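PDB 7L0A: esterase family protein from Staphylococcus aureus, which probably hydrolyses S-formylglutathione to formate and glutathione, acting as a serine esterase of the esterase D family. Local coordinates for residues B[37-40]-B[41-44]; B[115-119]-B[120-124]; B[140-143]-B[144-147]. All coordinates share one frame; numbering follows the deposited sequence.

Contact 1: residues B[37-40]-B[41-44]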
loop_
_atom_site.group_PDB
_atom_site.type_symbol
_atom_site.label_atom_id
_atom_site.label_comp_id
_atom_site.label_asym_id
_atom_site.label_seq_id
_atom_site.Cartn_x
_atom_site.Cartn_y
_atom_site.Cartn_z
ATOM N N PHE B 37 -8.915 6.558 -10.838
ATOM C CA PHE B 37 -7.567 6.102 -10.520
ATOM C C PHE B 37 -6.806 5.607 -11.748
ATOM O O PHE B 37 -5.581 5.410 -11.675
ATOM C CB PHE B 37 -7.606 4.979 -9.462
ATOM C CG PHE B 37 -8.291 5.332 -8.155
ATOM C CD1 PHE B 37 -8.639 6.625 -7.845
ATOM C CD2 PHE B 37 -8.582 4.339 -7.240
ATOM C CE1 PHE B 37 -9.261 6.932 -6.624
ATOM C CE2 PHE B 37 -9.187 4.609 -6.034
ATOM C CZ PHE B 37 -9.537 5.906 -5.720
ATOM N N PHE B 38 -7.485 5.429 -12.876
ATOM C CA PHE B 38 -6.872 4.951 -14.107
ATOM C C PHE B 38 -6.825 6.020 -15.186
ATOM O O PHE B 38 -6.386 5.752 -16.310
ATOM C CB PHE B 38 -7.630 3.730 -14.628
ATOM C CG PHE B 38 -7.513 2.536 -13.747
ATOM C CD1 PHE B 38 -6.379 1.749 -13.786
ATOM C CD2 PHE B 38 -8.521 2.205 -12.867
ATOM C CE1 PHE B 38 -6.257 0.648 -12.980
ATOM C CE2 PHE B 38 -8.401 1.101 -12.041
ATOM C CZ PHE B 38 -7.266 0.322 -12.100
ATOM N N ASN B 39 -7.290 7.208 -14.881
ATOM C CA ASN B 39 -7.389 8.287 -15.852
ATOM C C ASN B 39 -6.420 9.371 -15.409
ATOM O O ASN B 39 -6.646 10.036 -14.391
ATOM C CB ASN B 39 -8.819 8.805 -15.940
ATOM C CG ASN B 39 -8.995 9.794 -17.066
ATOM O OD1 ASN B 39 -8.026 10.416 -17.511
ATOM N ND2 ASN B 39 -10.229 9.950 -17.534
ATOM N N SER B 40 -5.317 9.518 -16.143
ATOM C CA SER B 40 -4.319 10.505 -15.763
ATOM C C SER B 40 -4.784 11.944 -15.946
ATOM O O SER B 40 -4.123 12.851 -15.425
ATOM C CB SER B 40 -3.038 10.272 -16.575
ATOM O OG SER B 40 -3.282 10.451 -17.970
ATOM N N ASP B 41 -5.894 12.186 -16.633
ATOM C CA ASP B 41 -6.336 13.553 -16.891
ATOM C C ASP B 41 -7.376 14.056 -15.900
ATOM O O ASP B 41 -7.753 15.233 -15.958
ATOM C CB ASP B 41 -6.881 13.677 -18.316
ATOM C CG ASP B 41 -5.797 13.487 -19.365
ATOM O OD1 ASP B 41 -4.654 13.954 -19.135
ATOM O OD2 ASP B 41 -6.074 12.854 -20.401
ATOM N N THR B 42 -7.846 13.211 -14.995
ATOM C CA THR B 42 -8.811 13.612 -13.988
ATOM C C THR B 42 -8.194 13.532 -12.598
ATOM O O THR B 42 -7.218 12.810 -12.366
ATOM C CB THR B 42 -10.062 12.723 -14.037
ATOM O OG1 THR B 42 -9.684 11.367 -13.759
ATOM C CG2 THR B 42 -10.717 12.820 -15.401
ATOM N N THR B 43 -8.761 14.309 -11.682
ATOM C CA THR B 43 -8.407 14.241 -10.272
ATOM C C THR B 43 -8.935 12.935 -9.676
ATOM O O THR B 43 -9.886 12.336 -10.189
ATOM C CB THR B 43 -8.976 15.451 -9.539
ATOM O OG1 THR B 43 -8.411 15.517 -8.231
ATOM C CG2 THR B 43 -10.494 15.360 -9.440
ATOM N N VAL B 44 -8.318 12.484 -8.590
ATOM C CA VAL B 44 -8.811 11.277 -7.937
ATOM C C VAL B 44 -10.067 11.613 -7.153
ATOM O O VAL B 44 -10.191 12.699 -6.587
ATOM C CB VAL B 44 -7.735 10.632 -7.039
ATOM C CG1 VAL B 44 -6.589 10.102 -7.901
ATOM C CG2 VAL B 44 -7.225 11.607 -5.965
HETATM O O HOH W 1 -4.610 13.836 -12.679
#
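Asn39 meets Asp41 and Thr42 at a bend in the loop that joins strand 24-32 to strand 49-53. The shortest link is the hydrogen bond from Asp41 N to Asn39 OD1, 2.9 Å long, which closes an Asx turn. The carbonyl of the side chain is met at a C=O...N angle of 141°, with the donor tilted 32° from its plane. Asn39 can reach forward in this way because CG stands opposite its own backbone N and beside the carbonyl carbon (chi1 -172°). The other branch of the amide turns to Thr42, whose methyl CG2 lies 3.6 Å from Asn39 ND2, and the two side chains cross almost perpendicularly.

The same residues form a type I beta turn from Asn39 to Thr42. Its closing bond, from Thr42 N to Asn39 O, is weak at 3.4 Å; the shorter Asx bond is a second fastening for the bend. A water bridges two backbone carbonyls of the turn, donating to Ser40 O at 3.0 Å and to Thr42 O at 2.8 Å.

Beyond the turn Phe37 and Val44, two residues out from it on either side, come together again (their CA atoms 5.9 Å apart), and the contact becomes apolar. Phe37 meets Val44 obliquely, the two side chains crossing at about a right angle, with Phe37 CE1 4.0 Å from Val44 CB. That ring also packs on Leu47 and on Ile113 of the second subunit, while Phe38 stacks on Tyr109 of that subunit. Chemically, then, the contact is divided: a polar, hydrated turn whose backbone donors are served partly by a side-chain amide, and an aromatic base that contributes to the dimer interface.

Contact 2: residues B[115-119]-B[120-124]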
loop_
_atom_site.group_PDB
_atom_site.type_symbol
_atom_site.label_atom_id
_atom_site.label_comp_id
_atom_site.label_asym_id
_atom_site.label_seq_id
_atom_site.Cartn_x
_atom_site.Cartn_y
_atom_site.Cartn_z
ATOM N N PRO B 115 -5.752 7.719 -1.934
ATOM C CA PRO B 115 -6.882 8.618 -2.298
ATOM C C PRO B 115 -8.104 8.435 -1.404
ATOM O O PRO B 115 -9.169 7.940 -1.813
ATOM C CB PRO B 115 -7.153 8.219 -3.756
ATOM C CG PRO B 115 -6.799 6.762 -3.798
ATOM C CD PRO B 115 -5.579 6.622 -2.899
ATOM N N LEU B 116 -7.940 8.803 -0.136
ATOM C CA LEU B 116 -8.941 8.615 0.898
ATOM C C LEU B 116 -9.513 9.976 1.266
ATOM O O LEU B 116 -8.761 10.946 1.425
ATOM C CB LEU B 116 -8.322 7.976 2.137
ATOM C CG LEU B 116 -7.524 6.693 1.915
ATOM C CD1 LEU B 116 -6.999 6.136 3.192
ATOM C CD2 LEU B 116 -8.432 5.700 1.203
ATOM N N SER B 117 -10.837 10.046 1.404
ATOM C CA SER B 117 -11.453 11.294 1.784
ATOM C C SER B 117 -10.953 11.747 3.153
ATOM O O SER B 117 -10.837 10.954 4.092
ATOM C CB SER B 117 -12.960 11.176 1.835
ATOM O OG SER B 117 -13.529 12.427 2.183
ATOM N N LYS B 118 -10.719 13.044 3.266
ATOM C CA LYS B 118 -10.352 13.672 4.524
ATOM C C LYS B 118 -11.528 14.317 5.217
ATOM O O LYS B 118 -11.352 14.884 6.308
ATOM C CB LYS B 118 -9.265 14.708 4.274
ATOM C CG LYS B 118 -7.955 14.080 3.815
ATOM C CD LYS B 118 -6.947 15.096 3.338
ATOM C CE LYS B 118 -5.626 14.433 2.971
ATOM N NZ LYS B 118 -4.570 15.421 2.615
ATOM N N LYS B 119 -12.718 14.235 4.627
ATOM C CA LYS B 119 -13.907 14.797 5.244
ATOM C C LYS B 119 -14.448 13.901 6.354
ATOM O O LYS B 119 -14.521 12.682 6.204
ATOM C CB LYS B 119 -15.008 14.990 4.207
ATOM C CG LYS B 119 -14.579 15.828 3.008
ATOM C CD LYS B 119 -15.706 15.891 1.989
ATOM C CE LYS B 119 -15.248 16.612 0.736
ATOM N NZ LYS B 119 -14.538 17.873 1.089
ATOM N N ARG B 120 -14.874 14.535 7.443
ATOM C CA ARG B 120 -15.444 13.818 8.578
ATOM C C ARG B 120 -16.582 12.899 8.157
ATOM O O ARG B 120 -16.666 11.752 8.631
ATOM C CB ARG B 120 -15.930 14.827 9.624
ATOM C CG ARG B 120 -16.670 14.193 10.791
ATOM C CD ARG B 120 -17.059 15.236 11.847
ATOM N NE ARG B 120 -17.497 14.562 13.061
ATOM C CZ ARG B 120 -18.746 14.194 13.317
ATOM N NH1 ARG B 120 -19.728 14.448 12.452
ATOM N NH2 ARG B 120 -19.025 13.579 14.470
ATOM N N ASP B 121 -17.478 13.391 7.290
ATOM C CA ASP B 121 -18.646 12.601 6.919
ATOM C C ASP B 121 -18.275 11.330 6.181
ATOM O O ASP B 121 -19.119 10.436 6.034
ATOM C CB ASP B 121 -19.598 13.417 6.036
ATOM C CG ASP B 121 -20.476 14.350 6.832
ATOM O OD1 ASP B 121 -20.450 14.287 8.084
ATOM O OD2 ASP B 121 -21.196 15.153 6.204
ATOM N N ASP B 122 -17.030 11.223 5.691
ATOM C CA ASP B 122 -16.573 10.070 4.927
ATOM C C ASP B 122 -15.645 9.155 5.718
ATOM O O ASP B 122 -15.057 8.241 5.143
ATOM C CB ASP B 122 -15.843 10.517 3.651
ATOM C CG ASP B 122 -16.720 11.261 2.676
ATOM O OD1 ASP B 122 -17.936 10.962 2.557
ATOM O OD2 ASP B 122 -16.175 12.164 1.997
ATOM N N ASN B 123 -15.478 9.379 7.018
ATOM C CA ASN B 123 -14.539 8.612 7.817
ATOM C C ASN B 123 -15.205 7.974 9.026
ATOM O O ASN B 123 -15.917 8.655 9.789
ATOM C CB ASN B 123 -13.380 9.503 8.280
ATOM C CG ASN B 123 -12.331 9.685 7.203
ATOM O OD1 ASN B 123 -11.454 8.823 7.033
ATOM N ND2 ASN B 123 -12.443 10.755 6.447
ATOM N N PHE B 124 -14.934 6.683 9.199
ATOM C CA PHE B 124 -15.574 5.850 10.205
ATOM C C PHE B 124 -14.506 5.080 10.963
ATOM O O PHE B 124 -13.385 4.921 10.499
ATOM C CB PHE B 124 -16.587 4.895 9.545
ATOM C CG PHE B 124 -17.387 5.532 8.432
ATOM C CD1 PHE B 124 -18.166 6.650 8.677
ATOM C CD2 PHE B 124 -17.320 5.028 7.142
ATOM C CE1 PHE B 124 -18.897 7.252 7.650
ATOM C CE2 PHE B 124 -18.057 5.633 6.116
ATOM C CZ PHE B 124 -18.835 6.734 6.384
#
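Asn123, the first residue of strand 123-128, reaches back across the preceding loop to the carbonyls of Ser117 and Lys119. Asn123 CB lies 4.0 Å from Lys119 O. With CG opposite the carbonyl carbon and beside the backbone N (chi1 -81°), the side chain is set against the loop, and Asn123 CG comes within 3.7 Å of Ser117 O. At the tip, Asn123 ND2 spends its two N-H groups on two acceptors: Ser117 O at 2.9 Å and Lys119 O at 2.8 Å. Both acceptors lie nearly in the amide plane, 9° out of it, which fixes the rotation of the group. OD1, the other branch, accepts from His111 NE2 of helix 99-113, so each end of the amide is engaged.

Lys119 O is gripped twice, because Asp122 N also donates to it over 2.9 Å. The two donors approach from opposite faces of the carbonyl plane, each standing about 50° out of it.

Ser117 OG both donates and accepts here. Ser117 OG gives its proton to the anti lone pair of Asp122 OD2 at 2.7 Å and takes one from Lys119 N, the latter bond forming an ST turn. The other carboxylate oxygen, Asp122 OD1, makes a salt bridge with Lys48, which probably helps to keep the carboxylate ionised. The aliphatic part of Lys119 runs alongside Asp122, pointing the same way.

An ST turn thus leads into the short 3-10 segment 120-122, and the Asn123 amide ties the loop carbonyls on either side of Lys118 to the start of the strand. In this protein they form the connection from helix 99-113 to strand 123-128, the central strand of an alpha/beta-hydrolase sheet that leads to the predicted nucleophile Ser129.

Contact 3: residues B[140-143]-B[144-147]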
loop_
_atom_site.group_PDB
_atom_site.type_symbol
_atom_site.label_atom_id
_atom_site.label_comp_id
_atom_site.label_asym_id
_atom_site.label_seq_id
_atom_site.Cartn_x
_atom_site.Cartn_y
_atom_site.Cartn_z
ATOM N N LEU B 140 -14.576 9.603 21.447
ATOM C CA LEU B 140 -14.745 10.607 22.481
ATOM C C LEU B 140 -13.589 11.592 22.580
ATOM O O LEU B 140 -13.712 12.558 23.334
ATOM C CB LEU B 140 -14.944 9.930 23.845
ATOM C CG LEU B 140 -16.153 8.997 23.984
ATOM C CD1 LEU B 140 -16.152 8.159 25.245
ATOM C CD2 LEU B 140 -17.466 9.799 23.921
ATOM N N THR B 141 -12.496 11.379 21.851
ATOM C CA THR B 141 -11.366 12.312 21.807
ATOM C C THR B 141 -11.078 12.876 20.421
ATOM O O THR B 141 -10.428 13.928 20.322
ATOM C CB THR B 141 -10.089 11.638 22.336
ATOM O OG1 THR B 141 -9.768 10.516 21.491
ATOM C CG2 THR B 141 -10.283 11.179 23.791
ATOM N N GLN B 142 -11.503 12.197 19.358
ATOM C CA GLN B 142 -11.330 12.611 17.974
ATOM C C GLN B 142 -12.679 12.667 17.256
ATOM O O GLN B 142 -12.796 12.261 16.086
ATOM C CB GLN B 142 -10.374 11.654 17.268
ATOM C CG GLN B 142 -8.984 11.623 17.882
ATOM C CD GLN B 142 -8.154 12.837 17.509
ATOM O OE1 GLN B 142 -8.282 13.377 16.404
ATOM N NE2 GLN B 142 -7.276 13.245 18.407
ATOM N N GLY B 143 -13.713 13.143 17.961
ATOM C CA GLY B 143 -15.061 13.215 17.414
ATOM C C GLY B 143 -15.207 14.086 16.185
ATOM O O GLY B 143 -16.171 13.915 15.428
ATOM N N ASP B 144 -14.304 15.049 15.986
ATOM C CA ASP B 144 -14.316 15.891 14.798
ATOM C C ASP B 144 -13.678 15.211 13.597
ATOM O O ASP B 144 -13.710 15.761 12.494
ATOM C CB ASP B 144 -13.607 17.222 15.088
ATOM C CG ASP B 144 -12.152 17.052 15.483
ATOM O OD1 ASP B 144 -11.742 15.930 15.855
ATOM O OD2 ASP B 144 -11.410 18.058 15.433
ATOM N N LYS B 145 -13.122 14.018 13.776
ATOM C CA LYS B 145 -12.474 13.264 12.716
ATOM C C LYS B 145 -13.360 12.170 12.136
ATOM O O LYS B 145 -13.261 11.873 10.943
ATOM C CB LYS B 145 -11.185 12.645 13.276
ATOM C CG LYS B 145 -10.192 12.082 12.290
ATOM C CD LYS B 145 -8.840 11.834 12.996
ATOM C CE LYS B 145 -7.715 12.722 12.439
ATOM N NZ LYS B 145 -7.258 13.793 13.337
ATOM N N PHE B 146 -14.234 11.586 12.936
ATOM C CA PHE B 146 -15.028 10.440 12.518
ATOM C C PHE B 146 -16.507 10.766 12.654
ATOM O O PHE B 146 -16.952 11.228 13.707
ATOM C CB PHE B 146 -14.712 9.207 13.355
ATOM C CG PHE B 146 -13.271 8.799 13.309
ATOM C CD1 PHE B 146 -12.767 8.125 12.214
ATOM C CD2 PHE B 146 -12.422 9.101 14.359
ATOM C CE1 PHE B 146 -11.454 7.759 12.168
ATOM C CE2 PHE B 146 -11.095 8.736 14.327
ATOM C CZ PHE B 146 -10.608 8.041 13.224
ATOM N N ALA B 147 -17.270 10.490 11.595
ATOM C CA ALA B 147 -18.699 10.750 11.627
ATOM C C ALA B 147 -19.458 9.654 12.357
ATOM O O ALA B 147 -20.553 9.910 12.893
ATOM C CB ALA B 147 -19.245 10.872 10.209
HETATM O O HOH W 2 -9.325 15.940 15.869
#
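The Phe146 ring meets the carbonyl of Gln142 obliquely, with Phe146 CD2 3.6 Å from Gln142 O. Over one face of the ring lies Lys145 CG, 4.0 Å above the plane and displaced toward the rim. The second flat group, the Gln142 amide, is shared between two directions: NE2 donates to Tyr100 OH, and OE1 accepts from Lys145 NZ over a rather long 3.3 Å. The ammonium sits 30° from the plane of that amide carbonyl.

Gln142 and Lys145 lie side by side and point the same way. A bend at chi2 (-76°) in Gln142 turns OE1 toward the lysine, whose own chain is kinked at chi3 and chi4. Lys145 CD passes 3.8 Å from OE1 of Gln142 before the tip arrives. Lys145 also makes a cation-pi contact with Tyr107; the ammonium thus has an amide oxygen and an aromatic ring as partners, which would probably stabilise its charge.

The backbone carrying these side chains makes a tight turn: Lys145 N donates to Gln142 O at 2.9 Å, with Gly143 and Asp144 at the bend. Gly143 O, the next carbonyl, accepts from Arg120 NE.

The turn follows helix 130-141; Leu140 and Thr141, just before the turn, pack against helix 188-197. Gln142 touches Leu104 of helix 99-113. Ala147 then delivers the chain to strand 148-152, its backbone hydrogen-bonded to Asn123 on one neighbouring strand and to Lys204 on the other.

Overall arrangement
The three contacts come in series along the chain, and all are local turns between regular elements. Contact 1, at the dimer interface, is the outlier: its centre lies about 19 Å from that of contact 2 and about 30 Å from that of contact 3. It still reaches contact 2, where Phe37 CZ packs 3.5 Å from Pro115 CG. Contacts 2 and 3 are close neighbours, their centres about 12 Å apart, at the starts of the adjacent parallel strands 123-128 and 148-152. Helix 130-141 completes this beta-alpha-beta unit. At its other end the unit carries the predicted nucleophile, so contacts 2 and 3 lie away from the active site.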